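Local coordinates for acyl-coenzyme A oxidase 3 (Yarrowia lipolytica, PDB 5YS9), which oxidises acyl-CoA substrates to (2E)-enoyl-CoA with FAD as cofactor, passing the electrons to O2 to give H2O2 in peroxisomal fatty acid beta-oxidation, at residues 359-362 against 363-367; 555-558 against 559-562; 562-565 against 566-570. All coordinates share one frame; numbering follows the deposited sequence.

Contact 1: 359-362 against 363-367; sequences LAFT and YAMKM
Leu359 reaches one turn along helix 349-385 of the C-alpha1 domain to Tyr363: its CG lies anti to the backbone N (chi1 170°), which lays the two side chains alongside each other with Leu359 CD1 4.1 Å from Tyr363 CE1. Tyr363 N gives a weak bond to Leu359 O; Tyr363 OH is hydrogen-bonded to the carbonyl oxygen of Tyr633. Ala360 O next accepts Ala364 N at 3.1 Å, and the Ala364 methyl carbon CB sits 3.4 Å from Phe361 O. Phe361 has the shortest of the four i to i+4 bonds, Met365 N to Phe361 O at 2.9 Å. Its ring also meets Met365 through CD1, 4.3 Å from CG in an oblique approach. Thr362 closes the turn with a weak bond from Lys366 N to its carbonyl oxygen; the Lys366 ammonium leaves the turn for Asp370, a salt bridge, and Leu45 O. Helices 391-428, 547-573 and 579-596 pack against this buried turn. Met365 runs extended past CG (chi2 160°) beside Thr362, and its SD lies 4.0 Å from Phe361 O and 4.2 Å from Thr362 CA.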
loop_
_atom_site.group_PDB
_atom_site.type_symbol
_atom_site.label_atom_id
_atom_site.label_comp_id
_atom_site.label_asym_id
_atom_site.label_seq_id
_atom_site.Cartn_x
_atom_site.Cartn_y
_atom_site.Cartn_z
ATOM N N LEU A 359 4.315 11.391 -12.166
ATOM C CA LEU A 359 5.173 12.574 -12.213
ATOM C C LEU A 359 4.301 13.782 -12.514
ATOM O O LEU A 359 4.470 14.805 -11.916
ATOM C CB LEU A 359 6.292 12.432 -13.268
ATOM C CG LEU A 359 7.085 13.718 -13.558
ATOM C CD1 LEU A 359 8.010 14.036 -12.398
ATOM C CD2 LEU A 359 7.854 13.727 -14.896
ATOM N N ALA A 360 3.385 13.651 -13.449
ATOM C CA ALA A 360 2.456 14.717 -13.736
ATOM C C ALA A 360 1.558 14.988 -12.540
ATOM O O ALA A 360 1.313 16.119 -12.193
ATOM C CB ALA A 360 1.645 14.374 -14.962
ATOM N N PHE A 361 1.107 13.928 -11.893
ATOM C CA PHE A 361 0.243 14.032 -10.740
ATOM C C PHE A 361 0.924 14.765 -9.603
ATOM O O PHE A 361 0.301 15.540 -8.916
ATOM C CB PHE A 361 -0.147 12.635 -10.280
ATOM C CG PHE A 361 -1.527 12.537 -9.727
ATOM C CD1 PHE A 361 -1.996 13.464 -8.835
ATOM C CD2 PHE A 361 -2.346 11.500 -10.091
ATOM C CE1 PHE A 361 -3.256 13.365 -8.324
ATOM C CE2 PHE A 361 -3.606 11.388 -9.581
ATOM C CZ PHE A 361 -4.065 12.325 -8.704
ATOM N N THR A 362 2.196 14.491 -9.376
ATOM C CA THR A 362 2.903 15.160 -8.298
ATOM C C THR A 362 3.044 16.661 -8.503
ATOM O O THR A 362 2.858 17.409 -7.581
ATOM C CB THR A 362 4.181 14.424 -7.806
ATOM O OG1 THR A 362 5.266 15.336 -7.667
ATOM C CG2 THR A 362 4.555 13.297 -8.709
ATOM N N TYR A 363 3.308 17.091 -9.725
ATOM C CA TYR A 363 3.362 18.512 -10.036
ATOM C C TYR A 363 2.007 19.135 -9.778
ATOM O O TYR A 363 1.911 20.230 -9.257
ATOM C CB TYR A 363 3.698 18.727 -11.506
ATOM C CG TYR A 363 5.156 18.894 -11.838
ATOM C CD1 TYR A 363 6.071 17.894 -11.560
ATOM C CD2 TYR A 363 5.617 20.040 -12.459
ATOM C CE1 TYR A 363 7.400 18.040 -11.872
ATOM C CE2 TYR A 363 6.944 20.187 -12.775
ATOM C CZ TYR A 363 7.828 19.185 -12.480
ATOM O OH TYR A 363 9.146 19.334 -12.796
ATOM N N ALA A 364 0.965 18.414 -10.167
ATOM C CA ALA A 364 -0.413 18.837 -10.019
ATOM C C ALA A 364 -0.817 19.011 -8.566
ATOM O O ALA A 364 -1.555 19.920 -8.225
ATOM C CB ALA A 364 -1.339 17.856 -10.706
ATOM N N MET A 365 -0.353 18.116 -7.716
ATOM C CA MET A 365 -0.588 18.253 -6.301
ATOM C C MET A 365 -0.063 19.605 -5.834
ATOM O O MET A 365 -0.791 20.363 -5.213
ATOM C CB MET A 365 0.064 17.146 -5.509
ATOM C CG MET A 365 -0.709 15.833 -5.473
ATOM S SD MET A 365 0.427 14.511 -5.016
ATOM C CE MET A 365 -0.809 13.329 -4.692
ATOM N N LYS A 366 1.177 19.936 -6.149
ATOM C CA LYS A 366 1.686 21.248 -5.731
ATOM C C LYS A 366 0.822 22.451 -6.262
ATOM O O LYS A 366 0.512 23.367 -5.514
ATOM C CB LYS A 366 3.182 21.389 -6.099
ATOM C CG LYS A 366 3.944 22.527 -5.434
ATOM C CD LYS A 366 3.823 22.529 -3.891
ATOM C CE LYS A 366 4.824 23.491 -3.225
ATOM N NZ LYS A 366 4.743 24.841 -3.878
ATOM N N MET A 367 0.403 22.423 -7.521
ATOM C CA MET A 367 -0.417 23.506 -8.066
ATOM C C MET A 367 -1.757 23.643 -7.335
ATOM O O MET A 367 -2.232 24.757 -7.132
ATOM C CB MET A 367 -0.642 23.321 -9.579
ATOM C CG MET A 367 0.626 23.388 -10.432
ATOM S SD MET A 367 1.589 24.828 -9.957
ATOM C CE MET A 367 2.925 24.189 -8.935
#

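Contact 2: 555-558 against 559-562; sequences KIHT and RKHL
Four consecutive i to i+4 bonds carry the backbone of helix 547-573 from Lys555-Thr558 into Arg559-Leu562, the His561 N to His557 O bond measuring 2.9 Å and the Leu562 N to Thr558 O bond 3.0 Å. Lys560 starts with CG anti to N (chi1 167°) and then bends at each later torsion. The bends carry the chain along the helix surface and set NZ beside both imidazoles, 4.3 Å from His557 CE1 in an oblique approach. The same NZ lies in the plane of the His561 ring at its edge and makes a weak bond to ND1, at 3.4 Å. His557 is tied at both nitrogens, ND1 to Tyr488 and NE2 to Ser407, which fixes the rotation of its ring beside the lysine. Thr558 OG1 bonds back to Ala554 O, while Leu562 folds over the Thr558 carbonyl with CG 3.7 Å from O. Arg559 rests its CB 3.5 Å from Lys555 O before its chain bends off at chi2 (37°). With helices 391-428, 458-477, 507-534 and 349-385 around it, the segment is a largely buried turn of the all-helical C-terminal region of an acyl-CoA oxidase.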
loop_
_atom_site.group_PDB
_atom_site.type_symbol
_atom_site.label_atom_id
_atom_site.label_comp_id
_atom_site.label_asym_id
_atom_site.label_seq_id
_atom_site.Cartn_x
_atom_site.Cartn_y
_atom_site.Cartn_z
ATOM N N LYS A 555 -15.170 12.596 -5.546
ATOM C CA LYS A 555 -14.069 12.137 -6.372
ATOM C C LYS A 555 -13.985 12.906 -7.675
ATOM O O LYS A 555 -12.907 13.332 -8.059
ATOM C CB LYS A 555 -14.203 10.655 -6.662
ATOM C CG LYS A 555 -12.969 10.021 -7.281
ATOM C CD LYS A 555 -13.291 8.883 -8.241
ATOM C CE LYS A 555 -12.882 7.540 -7.701
ATOM N NZ LYS A 555 -13.077 6.523 -8.767
ATOM N N ILE A 556 -15.103 13.086 -8.363
ATOM C CA ILE A 556 -15.050 13.718 -9.673
ATOM C C ILE A 556 -14.757 15.202 -9.535
ATOM O O ILE A 556 -13.962 15.758 -10.282
ATOM C CB ILE A 556 -16.296 13.427 -10.534
ATOM C CG1 ILE A 556 -16.386 11.937 -10.826
ATOM C CG2 ILE A 556 -16.192 14.134 -11.875
ATOM C CD1 ILE A 556 -17.806 11.394 -10.871
ATOM N N HIS A 557 -15.357 15.829 -8.553
ATOM C CA HIS A 557 -15.096 17.238 -8.319
ATOM C C HIS A 557 -13.618 17.537 -7.961
ATOM O O HIS A 557 -13.050 18.527 -8.428
ATOM C CB HIS A 557 -16.062 17.728 -7.232
ATOM C CG HIS A 557 -15.748 19.083 -6.685
ATOM N ND1 HIS A 557 -16.094 20.244 -7.334
ATOM C CD2 HIS A 557 -15.164 19.454 -5.517
ATOM C CE1 HIS A 557 -15.724 21.275 -6.589
ATOM N NE2 HIS A 557 -15.176 20.821 -5.473
ATOM N N THR A 558 -13.020 16.695 -7.113
ATOM C CA THR A 558 -11.629 16.833 -6.740
ATOM C C THR A 558 -10.720 16.633 -7.970
ATOM O O THR A 558 -9.751 17.369 -8.192
ATOM C CB THR A 558 -11.293 15.860 -5.590
ATOM O OG1 THR A 558 -12.192 16.103 -4.491
ATOM C CG2 THR A 558 -9.832 16.057 -5.090
ATOM N N ARG A 559 -11.049 15.669 -8.807
ATOM C CA ARG A 559 -10.235 15.436 -9.968
ATOM C C ARG A 559 -10.210 16.620 -10.940
ATOM O O ARG A 559 -9.148 17.008 -11.500
ATOM C CB ARG A 559 -10.724 14.178 -10.698
ATOM C CG ARG A 559 -9.681 13.578 -11.599
ATOM C CD ARG A 559 -8.299 13.700 -10.949
ATOM N NE ARG A 559 -7.407 12.698 -11.446
ATOM C CZ ARG A 559 -7.221 11.506 -10.920
ATOM N NH1 ARG A 559 -7.863 11.117 -9.868
ATOM N NH2 ARG A 559 -6.383 10.682 -11.494
ATOM N N LYS A 560 -11.397 17.169 -11.125
ATOM C CA LYS A 560 -11.619 18.331 -11.930
ATOM C C LYS A 560 -10.893 19.514 -11.327
ATOM O O LYS A 560 -10.273 20.271 -12.040
ATOM C CB LYS A 560 -13.121 18.577 -12.058
ATOM C CG LYS A 560 -13.504 19.932 -12.607
ATOM C CD LYS A 560 -14.080 20.819 -11.527
ATOM C CE LYS A 560 -13.246 22.063 -11.342
ATOM N NZ LYS A 560 -13.289 22.538 -9.938
ATOM N N HIS A 561 -10.931 19.657 -10.011
ATOM C CA HIS A 561 -10.144 20.731 -9.376
ATOM C C HIS A 561 -8.599 20.649 -9.594
ATOM O O HIS A 561 -7.952 21.669 -9.839
ATOM C CB HIS A 561 -10.523 20.928 -7.880
ATOM C CG HIS A 561 -10.191 22.298 -7.379
ATOM N ND1 HIS A 561 -10.760 23.440 -7.912
ATOM C CD2 HIS A 561 -9.293 22.720 -6.456
ATOM C CE1 HIS A 561 -10.243 24.503 -7.317
ATOM N NE2 HIS A 561 -9.353 24.093 -6.428
ATOM N N LEU A 562 -8.018 19.448 -9.510
ATOM C CA LEU A 562 -6.583 19.208 -9.854
ATOM C C LEU A 562 -6.237 19.624 -11.279
ATOM O O LEU A 562 -5.227 20.237 -11.506
ATOM C CB LEU A 562 -6.213 17.708 -9.678
ATOM C CG LEU A 562 -6.096 17.212 -8.225
ATOM C CD1 LEU A 562 -6.374 15.729 -8.087
ATOM C CD2 LEU A 562 -4.722 17.559 -7.688
#

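Contact 3: 562-565 against 566-570; sequences LVTA and FYERI
Val563 overlaps the ring of Tyr567 one turn further along, the two side chains lying alongside and pointing the same way. This is an i to i+4 pair on helix 547-573, in the helical C-terminal part of the acyl-CoA oxidase fold. Val563 CG1, placed anti to the backbone N (chi1 169°), is the branch that touches, 3.9 Å from Tyr567 CE2. The same ring also leans obliquely over the Val563 carbonyl, with CD2 3.3 Å from O, while Tyr567 N also bonds that oxygen. Beyond the ring, Tyr567 OH is hydrogen-bonded to Asn587 OD1 of helix 579-596, and the aromatic body packs on Leu510 and Ile511 of helix 507-534. The pair thus touches both neighbouring helices, 507-534 and 579-596.

A second i to i+4 pair, Thr564 with Glu568, has a different character. The backbone bond from Glu568 N to Thr564 O is 2.9 Å long. The two side chains run side by side, and the bend of Glu568 at chi2 (131°) sets both carboxylate oxygens against the methyl, Glu568 OE1 3.2 Å from Thr564 CG2. Thr564 OG1 is turned to the preceding turn instead, with a weak bond to Lys560 O.

Phe566 and Arg569 face helix 349-385, where the phenylalanine ring packs on Tyr363 and Ala364. Phe566 keeps CB against the preceding turn, 3.5 Å from Leu562 O, and sends its ring away from that turn. Arg569 N bonds Ala565 O. The arginine chain bends at chi2 and chi3 further out, but its start is set by the first torsion: with CG beside the backbone N (chi1 -66°), Arg569 CG comes 3.1 Å from Ala565 O.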
loop_
_atom_site.group_PDB
_atom_site.type_symbol
_atom_site.label_atom_id
_atom_site.label_comp_id
_atom_site.label_asym_id
_atom_site.label_seq_id
_atom_site.Cartn_x
_atom_site.Cartn_y
_atom_site.Cartn_z
ATOM N N LEU A 562 -8.018 19.448 -9.510
ATOM C CA LEU A 562 -6.583 19.208 -9.854
ATOM C C LEU A 562 -6.237 19.624 -11.279
ATOM O O LEU A 562 -5.227 20.237 -11.506
ATOM C CB LEU A 562 -6.213 17.708 -9.678
ATOM C CG LEU A 562 -6.096 17.212 -8.225
ATOM C CD1 LEU A 562 -6.374 15.729 -8.087
ATOM C CD2 LEU A 562 -4.722 17.559 -7.688
ATOM N N VAL A 563 -7.095 19.253 -12.225
ATOM C CA VAL A 563 -6.965 19.621 -13.638
ATOM C C VAL A 563 -6.995 21.154 -13.789
ATOM O O VAL A 563 -6.137 21.768 -14.407
ATOM C CB VAL A 563 -8.137 18.983 -14.439
ATOM C CG1 VAL A 563 -8.234 19.541 -15.862
ATOM C CG2 VAL A 563 -8.027 17.457 -14.442
ATOM N N THR A 564 -8.006 21.768 -13.208
ATOM C CA THR A 564 -8.179 23.205 -13.292
ATOM C C THR A 564 -7.001 23.946 -12.694
ATOM O O THR A 564 -6.416 24.815 -13.345
ATOM C CB THR A 564 -9.529 23.580 -12.677
ATOM O OG1 THR A 564 -10.497 23.256 -13.663
ATOM C CG2 THR A 564 -9.646 25.019 -12.359
ATOM N N ALA A 565 -6.610 23.562 -11.488
ATOM C CA ALA A 565 -5.498 24.242 -10.821
ATOM C C ALA A 565 -4.179 24.108 -11.567
ATOM O O ALA A 565 -3.410 25.077 -11.625
ATOM C CB ALA A 565 -5.357 23.771 -9.394
ATOM N N PHE A 566 -3.920 22.943 -12.170
ATOM C CA PHE A 566 -2.711 22.801 -12.984
ATOM C C PHE A 566 -2.669 23.842 -14.130
ATOM O O PHE A 566 -1.735 24.633 -14.232
ATOM C CB PHE A 566 -2.599 21.360 -13.528
ATOM C CG PHE A 566 -1.176 20.866 -13.765
ATOM C CD1 PHE A 566 -0.071 21.725 -13.850
ATOM C CD2 PHE A 566 -0.958 19.510 -13.964
ATOM C CE1 PHE A 566 1.211 21.227 -14.108
ATOM C CE2 PHE A 566 0.325 19.008 -14.223
ATOM C CZ PHE A 566 1.399 19.866 -14.305
ATOM N N TYR A 567 -3.712 23.865 -14.955
ATOM C CA TYR A 567 -3.792 24.809 -16.102
ATOM C C TYR A 567 -3.781 26.293 -15.699
ATOM O O TYR A 567 -3.011 27.088 -16.259
ATOM C CB TYR A 567 -5.009 24.469 -16.963
ATOM C CG TYR A 567 -4.858 23.172 -17.750
ATOM C CD1 TYR A 567 -3.750 22.949 -18.565
ATOM C CD2 TYR A 567 -5.839 22.160 -17.701
ATOM C CE1 TYR A 567 -3.616 21.774 -19.307
ATOM C CE2 TYR A 567 -5.714 20.976 -18.450
ATOM C CZ TYR A 567 -4.596 20.795 -19.241
ATOM O OH TYR A 567 -4.457 19.665 -20.004
ATOM N N GLU A 568 -4.577 26.630 -14.675
ATOM C CA GLU A 568 -4.664 28.010 -14.153
ATOM C C GLU A 568 -3.329 28.534 -13.690
ATOM O O GLU A 568 -3.019 29.702 -13.897
ATOM C CB GLU A 568 -5.703 28.154 -13.003
ATOM C CG GLU A 568 -6.997 28.906 -13.368
ATOM C CD GLU A 568 -8.307 28.200 -12.954
ATOM O OE1 GLU A 568 -9.047 27.768 -13.881
ATOM O OE2 GLU A 568 -8.614 28.083 -11.728
ATOM N N ARG A 569 -2.541 27.685 -13.043
ATOM C CA ARG A 569 -1.246 28.107 -12.479
ATOM C C ARG A 569 -0.200 28.239 -13.582
ATOM O O ARG A 569 0.682 29.080 -13.484
ATOM C CB ARG A 569 -0.738 27.133 -11.379
ATOM C CG ARG A 569 -1.553 27.055 -10.074
ATOM C CD ARG A 569 -1.573 28.319 -9.204
ATOM N NE ARG A 569 -0.276 28.993 -9.111
ATOM C CZ ARG A 569 -0.049 30.297 -9.308
ATOM N NH1 ARG A 569 -1.027 31.159 -9.583
ATOM N NH2 ARG A 569 1.192 30.750 -9.208
ATOM N N ILE A 570 -0.305 27.409 -14.621
ATOM C CA ILE A 570 0.565 27.508 -15.811
ATOM C C ILE A 570 0.309 28.833 -16.532
ATOM O O ILE A 570 1.246 29.584 -16.792
ATOM C CB ILE A 570 0.365 26.313 -16.788
ATOM C CG1 ILE A 570 0.867 25.004 -16.148
ATOM C CG2 ILE A 570 1.111 26.561 -18.094
ATOM C CD1 ILE A 570 0.386 23.708 -16.799
#

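Contact 1 belongs to helix 349-385, whereas contacts 2 and 3 follow one another on helix 547-573 and share Leu562. The two helices pack directly: Phe361 meets Arg559 and Leu562 of contact 2, with Phe361 CE1 3.9 Å from Leu562 CD1, and Met367 of contact 1 reaches contact 3, its SD 3.6 Å from Arg569 CB. Contact 1 is wholly buried and largely apolar and aromatic. Contact 2, mostly buried, instead gathers histidine and lysine nitrogens. Contact 3 combines a buried valine-tyrosine pair with a threonine-glutamate pair whose acid is exposed, so its chemistry changes from one side of the helix to another.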